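Local coordinates for protein hydrolase, isochorismatase family (Pseudomonas putida KT2440, PDB 4H17) that probably hydrolyses a small-molecule substrate as a member of the isochorismatase family, though its own substrate is not established, at residues Met8-Thr12 with Gly13-Pro17; Ala48-Asn51 with Ile52-Leu56; Gly73-Gly77 with Arg78-Gln82. All coordinates share one frame; numbering follows the deposited sequence.

Contact 1. Residues Met8-Thr12 with Gly13-Pro17; sequences MFRLT and GRDYP. With SO4 (sulfate ion), chain F.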
loop_
_atom_site.group_PDB
_atom_site.type_symbol
_atom_site.label_atom_id
_atom_site.label_comp_id
_atom_site.label_asym_id
_atom_site.label_seq_id
_atom_site.Cartn_x
_atom_site.Cartn_y
_atom_site.Cartn_z
HETATM N N MSE A 8 4.126 -14.610 0.318
HETATM C CA MSE A 8 5.390 -14.231 0.974
HETATM C C MSE A 8 5.383 -14.743 2.402
HETATM O O MSE A 8 6.386 -15.209 2.910
HETATM C CB MSE A 8 5.599 -12.722 0.892
HETATM C CG MSE A 8 7.003 -12.312 1.325
HETATM SE SE MSE A 8 8.378 -13.112 0.121
HETATM C CE MSE A 8 7.169 -12.918 -1.386
ATOM N N PHE A 9 4.253 -14.648 3.094
ATOM C CA PHE A 9 4.142 -15.199 4.437
ATOM C C PHE A 9 4.582 -16.669 4.512
ATOM O O PHE A 9 5.413 -17.030 5.341
ATOM C CB PHE A 9 2.702 -15.099 4.938
ATOM C CG PHE A 9 2.272 -13.715 5.414
ATOM C CD1 PHE A 9 2.879 -13.080 6.488
ATOM C CD2 PHE A 9 1.184 -13.082 4.835
ATOM C CE1 PHE A 9 2.465 -11.833 6.911
ATOM C CE2 PHE A 9 0.720 -11.857 5.285
ATOM C CZ PHE A 9 1.378 -11.214 6.341
ATOM N N ARG A 10 4.026 -17.511 3.656
ATOM C CA ARG A 10 4.322 -18.931 3.731
ATOM C C ARG A 10 5.727 -19.234 3.248
ATOM O O ARG A 10 6.407 -20.096 3.806
ATOM C CB ARG A 10 3.269 -19.749 2.961
ATOM C CG ARG A 10 1.862 -19.590 3.548
ATOM C CD ARG A 10 1.379 -20.625 4.527
ATOM N NE ARG A 10 0.824 -21.837 3.921
ATOM C CZ ARG A 10 -0.169 -22.552 4.467
ATOM N NH1 ARG A 10 -0.758 -22.159 5.591
ATOM N NH2 ARG A 10 -0.605 -23.660 3.871
ATOM N N LEU A 11 6.185 -18.491 2.250
ATOM C CA LEU A 11 7.542 -18.658 1.723
ATOM C C LEU A 11 8.605 -18.411 2.771
ATOM O O LEU A 11 9.615 -19.123 2.768
ATOM C CB LEU A 11 7.773 -17.754 0.509
ATOM C CG LEU A 11 9.070 -17.914 -0.276
ATOM C CD1 LEU A 11 9.100 -19.288 -0.903
ATOM C CD2 LEU A 11 9.153 -16.833 -1.345
ATOM N N THR A 12 8.386 -17.426 3.641
ATOM C CA THR A 12 9.358 -17.005 4.669
ATOM C C THR A 12 9.115 -17.624 6.059
ATOM O O THR A 12 9.916 -17.430 7.004
ATOM C CB THR A 12 9.405 -15.465 4.801
ATOM O OG1 THR A 12 8.138 -14.955 5.261
ATOM C CG2 THR A 12 9.773 -14.842 3.476
ATOM N N GLY A 13 8.004 -18.348 6.172
ATOM C CA GLY A 13 7.576 -18.974 7.402
ATOM C C GLY A 13 7.070 -17.988 8.438
ATOM O O GLY A 13 7.109 -18.281 9.643
ATOM N N ARG A 14 6.552 -16.850 7.966
ATOM C CA ARG A 14 6.108 -15.756 8.834
ATOM C C ARG A 14 4.578 -15.663 8.902
ATOM O O ARG A 14 4.021 -14.731 9.496
ATOM C CB ARG A 14 6.704 -14.438 8.363
ATOM C CG ARG A 14 8.225 -14.357 8.557
ATOM C CD ARG A 14 8.768 -12.943 8.397
ATOM N NE ARG A 14 10.232 -12.905 8.583
ATOM C CZ ARG A 14 11.138 -12.914 7.598
ATOM N NH1 ARG A 14 10.780 -12.938 6.310
ATOM N NH2 ARG A 14 12.446 -12.896 7.906
ATOM N N ASP A 15 3.898 -16.625 8.292
ATOM C CA ASP A 15 2.437 -16.688 8.408
ATOM C C ASP A 15 2.016 -16.798 9.879
ATOM O O ASP A 15 2.592 -17.576 10.629
ATOM C CB ASP A 15 1.838 -17.814 7.527
ATOM C CG ASP A 15 2.567 -19.147 7.639
ATOM O OD1 ASP A 15 3.807 -19.191 7.471
ATOM O OD2 ASP A 15 1.886 -20.175 7.846
ATOM N N TYR A 16 1.035 -15.988 10.281
ATOM C CA TYR A 16 0.462 -16.034 11.619
ATOM C C TYR A 16 -1.015 -16.406 11.469
ATOM O O TYR A 16 -1.571 -16.260 10.400
ATOM C CB TYR A 16 0.616 -14.695 12.381
ATOM C CG TYR A 16 0.294 -13.400 11.617
ATOM C CD1 TYR A 16 -1.022 -12.921 11.502
ATOM C CD2 TYR A 16 1.311 -12.607 11.070
ATOM C CE1 TYR A 16 -1.301 -11.731 10.852
ATOM C CE2 TYR A 16 1.019 -11.410 10.418
ATOM C CZ TYR A 16 -0.288 -10.970 10.306
ATOM O OH TYR A 16 -0.594 -9.757 9.667
ATOM N N PRO A 17 -1.637 -16.923 12.536
ATOM C CA PRO A 17 -3.071 -17.184 12.482
ATOM C C PRO A 17 -3.942 -15.922 12.415
ATOM O O PRO A 17 -3.526 -14.864 12.879
ATOM C CB PRO A 17 -3.366 -17.903 13.799
ATOM C CG PRO A 17 -2.051 -18.243 14.388
ATOM C CD PRO A 17 -1.054 -17.279 13.838
HETATM S S SO4 F . 13.870 -13.850 4.571
HETATM O O1 SO4 F . 14.516 -14.191 5.857
HETATM O O2 SO4 F . 14.918 -13.320 3.623
HETATM O O3 SO4 F . 13.161 -14.996 3.969
HETATM O O4 SO4 F . 12.890 -12.765 4.837
HETATM O O HOH W 1 -0.927 -20.069 7.096
#
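Phe9 keeps CG beside its backbone N (chi1 -78°), and Tyr16 turns CG in between its N and carbonyl carbon (chi1 45°). These torsions bring the two rings together across the Schellman motif that ends helix 8-12. Gly13 is its C-prime residue, at positive phi. Arg14 N donates to Phe9 O at 2.9 Å, while the bond from Gly13 N to Arg10 O is weak, at 3.3 Å. A weak bond from Asp15 N also reaches Phe9 O. Phe9 CE1 meets Tyr16 CE2 at 3.8 Å with the ring planes inclined at 74°. Tyr16 OH accepts a hydrogen bond from Cys151 N. Arg10 NH1 and Asp15 OD2 stay 4.0 Å apart, too far for a salt bridge, and one water accepts from the first and donates to the second. Thr12 OG1 donates to Met8 O at 2.9 Å, from the opposite face of that carbonyl to Thr12 N. The extended Arg14 side chain runs past Thr12 to a sulfate, probably from the crystallisation liquor, that Arg78 and Thr74 of the second subunit also bind. There Arg14 NH1 meets sulfate O4 at 2.6 Å, at the edge of the guanidinium and in its plane.

Contact 2. Residues Ala48-Asn51 with Ile52-Leu56; sequences AVAN and IARLL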
loop_
_atom_site.group_PDB
_atom_site.type_symbol
_atom_site.label_atom_id
_atom_site.label_comp_id
_atom_site.label_asym_id
_atom_site.label_seq_id
_atom_site.Cartn_x
_atom_site.Cartn_y
_atom_site.Cartn_z
ATOM N N ALA A 48 -21.122 -4.221 3.053
ATOM C CA ALA A 48 -19.960 -3.852 3.864
ATOM C C ALA A 48 -20.362 -3.158 5.155
ATOM O O ALA A 48 -19.844 -3.514 6.234
ATOM C CB ALA A 48 -19.003 -2.976 3.103
ATOM N N VAL A 49 -21.302 -2.225 5.087
ATOM C CA VAL A 49 -21.797 -1.546 6.284
ATOM C C VAL A 49 -22.511 -2.513 7.225
ATOM O O VAL A 49 -22.295 -2.471 8.415
ATOM C CB VAL A 49 -22.726 -0.362 5.929
ATOM C CG1 VAL A 49 -23.434 0.225 7.146
ATOM C CG2 VAL A 49 -21.946 0.721 5.219
ATOM N N ALA A 50 -23.324 -3.415 6.674
ATOM C CA ALA A 50 -23.983 -4.406 7.518
ATOM C C ALA A 50 -22.928 -5.250 8.253
ATOM O O ALA A 50 -23.108 -5.596 9.423
ATOM C CB ALA A 50 -24.906 -5.282 6.679
ATOM N N ASN A 51 -21.810 -5.556 7.586
ATOM C CA ASN A 51 -20.744 -6.341 8.233
ATOM C C ASN A 51 -19.956 -5.570 9.286
ATOM O O ASN A 51 -19.636 -6.125 10.324
ATOM C CB ASN A 51 -19.848 -7.030 7.219
ATOM C CG ASN A 51 -20.491 -8.260 6.622
ATOM O OD1 ASN A 51 -21.204 -9.015 7.304
ATOM N ND2 ASN A 51 -20.227 -8.510 5.349
ATOM N N ILE A 52 -19.733 -4.272 9.064
ATOM C CA ILE A 52 -19.104 -3.448 10.095
ATOM C C ILE A 52 -20.031 -3.447 11.337
ATOM O O ILE A 52 -19.600 -3.575 12.478
ATOM C CB ILE A 52 -18.758 -2.028 9.575
ATOM C CG1 ILE A 52 -17.691 -2.115 8.497
ATOM C CG2 ILE A 52 -18.285 -1.193 10.748
ATOM C CD1 ILE A 52 -17.390 -0.831 7.777
ATOM N N ALA A 53 -21.343 -3.349 11.110
ATOM C CA ALA A 53 -22.271 -3.321 12.191
ATOM C C ALA A 53 -22.220 -4.634 12.965
ATOM O O ALA A 53 -22.256 -4.635 14.165
ATOM C CB ALA A 53 -23.680 -3.019 11.705
ATOM N N ARG A 54 -22.072 -5.753 12.237
ATOM C CA ARG A 54 -21.931 -7.062 12.886
ATOM C C ARG A 54 -20.665 -7.126 13.727
ATOM O O ARG A 54 -20.702 -7.655 14.847
ATOM C CB ARG A 54 -21.954 -8.206 11.878
ATOM C CG ARG A 54 -23.280 -8.336 11.177
ATOM C CD ARG A 54 -23.309 -9.465 10.160
ATOM N NE ARG A 54 -24.646 -9.537 9.568
ATOM C CZ ARG A 54 -24.972 -9.239 8.307
ATOM N NH1 ARG A 54 -24.062 -8.866 7.411
ATOM N NH2 ARG A 54 -26.229 -9.356 7.906
ATOM N N LEU A 55 -19.556 -6.598 13.209
ATOM C CA LEU A 55 -18.310 -6.621 13.951
ATOM C C LEU A 55 -18.436 -5.750 15.173
ATOM O O LEU A 55 -18.012 -6.145 16.257
ATOM C CB LEU A 55 -17.145 -6.121 13.099
ATOM C CG LEU A 55 -16.699 -7.021 11.930
ATOM C CD1 LEU A 55 -15.797 -6.243 10.992
ATOM C CD2 LEU A 55 -16.031 -8.292 12.449
ATOM N N LEU A 56 -19.031 -4.574 15.017
ATOM C CA LEU A 56 -19.238 -3.689 16.168
ATOM C C LEU A 56 -20.087 -4.314 17.252
ATOM O O LEU A 56 -19.775 -4.239 18.448
ATOM C CB LEU A 56 -19.949 -2.422 15.735
ATOM C CG LEU A 56 -19.096 -1.311 15.217
ATOM C CD1 LEU A 56 -20.032 -0.225 14.727
ATOM C CD2 LEU A 56 -18.207 -0.787 16.357
#
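The Asn51 amide and the Arg54 guanidinium meet one turn apart on helix 45-61, with their planes 55° from each other. Asn51 OD1 lies at the edge of the guanidinium, near its plane. It accepts from Arg54 NH1 at 2.9 Å. Seen from the amide the fit is different: NH1 stands above the carbonyl plane, 55° out of it, and not on a lone pair. Ala50 CB comes obliquely to the same guanidinium, 3.8 Å from Arg54 NH1. The Arg54 chain is extended from CG to NE and leaves beside its backbone N, pointing the head back toward the start of the helix. Arg54 CG passes 3.3 Å from Ala50 O on the way. NH1 has a second partner there, in a salt bridge with Glu47. The other end of the amide is also used, since Asn51 ND2 donates to Asp156 O. These two bonds fix which way the amide is turned. With an alanine at Asn51, Asp156 O is likely to lose this donor, and Arg54 NH1 to be left with Glu47 but without its amide partner.

The backbone beneath is regular alpha helix. Ile52 N bonds to Ala48 O at 2.9 Å, and Leu55 N to Asn51 O at the same length. Ile52 CG1 rests 3.4 Å from Ala48 O. The helix is the crossover of a beta-alpha-beta unit between the parallel strands 24-29 and 66-71. Its apolar side faces the central parallel sheet of the Rossmann-like fold: Ile52 packs on Ile28 of strand 24-29, on Cys129 and Phe131 of strand 125-131 and on Ala157 of strand 150-159, and Leu55 lies on Val154 of that last strand.

Contact 3. Residues Gly73-Gly77 with Arg78-Gln82; sequences GTVGG and RFDPQ. With SO4 (sulfate ion), chain E; EDO (1,2-ethanediol), chain G.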
loop_
_atom_site.group_PDB
_atom_site.type_symbol
_atom_site.label_atom_id
_atom_site.label_comp_id
_atom_site.label_asym_id
_atom_site.label_seq_id
_atom_site.Cartn_x
_atom_site.Cartn_y
_atom_site.Cartn_z
ATOM N N GLY A 73 -10.945 15.937 6.998
ATOM C CA GLY A 73 -11.749 16.656 5.994
ATOM C C GLY A 73 -11.485 18.139 5.847
ATOM O O GLY A 73 -10.616 18.752 6.517
ATOM N N THR A 74 -12.301 18.722 4.984
ATOM C CA THR A 74 -12.212 20.130 4.663
ATOM C C THR A 74 -13.611 20.734 4.804
ATOM O O THR A 74 -14.533 20.221 4.255
ATOM C CB THR A 74 -11.697 20.311 3.217
ATOM O OG1 THR A 74 -10.412 19.687 3.051
ATOM C CG2 THR A 74 -11.528 21.748 2.846
ATOM N N VAL A 75 -13.715 21.834 5.548
ATOM C CA VAL A 75 -14.942 22.599 5.657
ATOM C C VAL A 75 -15.337 23.031 4.254
ATOM O O VAL A 75 -14.555 23.640 3.485
ATOM C CB VAL A 75 -14.801 23.811 6.577
ATOM C CG1 VAL A 75 -16.056 24.665 6.481
ATOM C CG2 VAL A 75 -14.539 23.337 7.998
ATOM N N GLY A 76 -16.573 22.711 3.909
ATOM C CA GLY A 76 -17.117 22.943 2.568
ATOM C C GLY A 76 -16.639 22.012 1.477
ATOM O O GLY A 76 -16.988 22.173 0.320
ATOM N N GLY A 77 -15.857 21.022 1.855
ATOM C CA GLY A 77 -15.156 20.164 0.888
ATOM C C GLY A 77 -15.418 18.705 1.129
ATOM O O GLY A 77 -16.438 18.312 1.682
ATOM N N ARG A 78 -14.496 17.860 0.689
ATOM C CA ARG A 78 -14.637 16.447 0.883
ATOM C C ARG A 78 -14.508 16.060 2.366
ATOM O O ARG A 78 -13.704 16.643 3.095
ATOM C CB ARG A 78 -13.604 15.712 -0.005
ATOM C CG ARG A 78 -13.809 15.910 -1.517
ATOM C CD ARG A 78 -15.046 15.185 -2.014
ATOM N NE ARG A 78 -15.461 15.661 -3.330
ATOM C CZ ARG A 78 -16.663 15.464 -3.874
ATOM N NH1 ARG A 78 -17.615 14.765 -3.248
ATOM N NH2 ARG A 78 -16.906 15.956 -5.070
ATOM N N PHE A 79 -15.318 15.098 2.802
ATOM C CA PHE A 79 -15.426 14.675 4.197
ATOM C C PHE A 79 -15.672 15.862 5.125
ATOM O O PHE A 79 -15.231 15.872 6.264
ATOM C CB PHE A 79 -14.153 13.916 4.655
ATOM C CG PHE A 79 -13.777 12.751 3.743
ATOM C CD1 PHE A 79 -13.051 12.928 2.585
ATOM C CD2 PHE A 79 -14.239 11.455 4.051
ATOM C CE1 PHE A 79 -12.737 11.862 1.756
ATOM C CE2 PHE A 79 -13.923 10.379 3.218
ATOM C CZ PHE A 79 -13.190 10.588 2.069
ATOM N N ASP A 80 -16.429 16.840 4.624
ATOM C CA ASP A 80 -16.698 18.071 5.341
ATOM C C ASP A 80 -17.114 17.833 6.809
ATOM O O ASP A 80 -18.190 17.302 7.057
ATOM C CB ASP A 80 -17.828 18.758 4.603
ATOM C CG ASP A 80 -18.183 20.102 5.159
ATOM O OD1 ASP A 80 -17.626 20.532 6.175
ATOM O OD2 ASP A 80 -19.098 20.712 4.554
ATOM N N PRO A 81 -16.322 18.317 7.777
ATOM C CA PRO A 81 -16.661 18.030 9.149
ATOM C C PRO A 81 -17.798 18.885 9.693
ATOM O O PRO A 81 -18.313 18.588 10.761
ATOM C CB PRO A 81 -15.374 18.280 9.877
ATOM C CG PRO A 81 -14.709 19.385 9.074
ATOM C CD PRO A 81 -15.034 19.021 7.654
ATOM N N GLN A 82 -18.213 19.872 8.948
ATOM C CA GLN A 82 -19.384 20.688 9.298
ATOM C C GLN A 82 -20.579 20.349 8.396
ATOM O O GLN A 82 -21.563 21.092 8.376
ATOM C CB GLN A 82 -19.047 22.157 9.129
ATOM C CG GLN A 82 -18.026 22.658 10.131
ATOM C CD GLN A 82 -17.707 24.140 10.080
ATOM O OE1 GLN A 82 -18.304 24.910 9.335
ATOM N NE2 GLN A 82 -16.726 24.549 10.896
HETATM S S SO4 E . -8.979 14.751 4.253
HETATM O O1 SO4 E . -8.080 13.886 3.404
HETATM O O2 SO4 E . -8.824 16.142 3.715
HETATM O O3 SO4 E . -8.773 14.580 5.651
HETATM O O4 SO4 E . -10.347 14.350 3.838
HETATM C C1 EDO G . -11.365 19.775 -1.699
HETATM O O1 EDO G . -12.579 20.515 -1.433
HETATM C C2 EDO G . -10.839 19.194 -0.420
HETATM O O2 EDO G . -11.752 18.225 0.123
HETATM O O HOH W 2 -11.055 17.100 2.400
#
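Two type II beta turns, Thr74-Gly77 and Gly77-Asp80, follow each other in the loop after strand 66-71, and Thr74 is hydrogen-bonded to Arg78 across the first. Thr74 N donates to Arg78 O at 3.1 Å. Gly77 ends the first turn and begins the second. Its N donates to Thr74 O at 2.9 Å, and its O takes a weak bond from Asp80 N. Gly76 and Phe79 hold the third positions of the two turns, both at positive phi. Gly73 also has positive phi, and a side chain there would collide with Phe79 O. Its CA instead makes a CA-H...O contact with that oxygen.

Asp80 CG lies anti to the backbone N (chi1 -176°), which carries the carboxylate toward Val75 and Gly76. Asp80 OD1 comes 3.4 Å from Val75 CA. The same oxygen accepts from Gln82 N at 2.9 Å, from above the carboxylate plane, and this closes an Asx turn. Val75 then packs on the side chains of Pro81 and Gln82, with Val75 CG1 3.6 Å from Gln82 OE1.

On another side the loop meets a sulfate and a 1,2-ethanediol, both probably from the crystallisation liquor. Gly73 N donates to sulfate O3 at 2.9 Å, and Phe79 CD1 lies 3.3 Å from sulfate O4. His71, Arg104 and Arg14 of the second subunit also bind this ion. Phe79 stacks on His71 and meets Tyr35 edge-to-face. The Arg78 guanidinium is in a salt bridge with Glu34, and Arg78 N donates to O2 of the diol at 2.8 Å.

How the contacts relate
The contacts come in series along the chain. Contact 1 closes helix 8-12 ahead of the first sheet strand. Contact 2 lies on helix 45-61, which packs against the central parallel sheet of the Rossmann-like fold. Contact 3 is in the loop after strand 66-71, the strand that this helix leads into. Contacts 1 and 3 sit on opposite sides of the chain's centre, with centres about 41 Å apart. The centre of contact 2 is about 28 Å from that of contact 1 and about 25 Å from that of contact 3. Within one chain no two touch. In the dimer, contact 1 of one subunit meets contact 3 of the other, where Arg14 and Thr74 come together around a sulfate. Contact 2 touches no other chain.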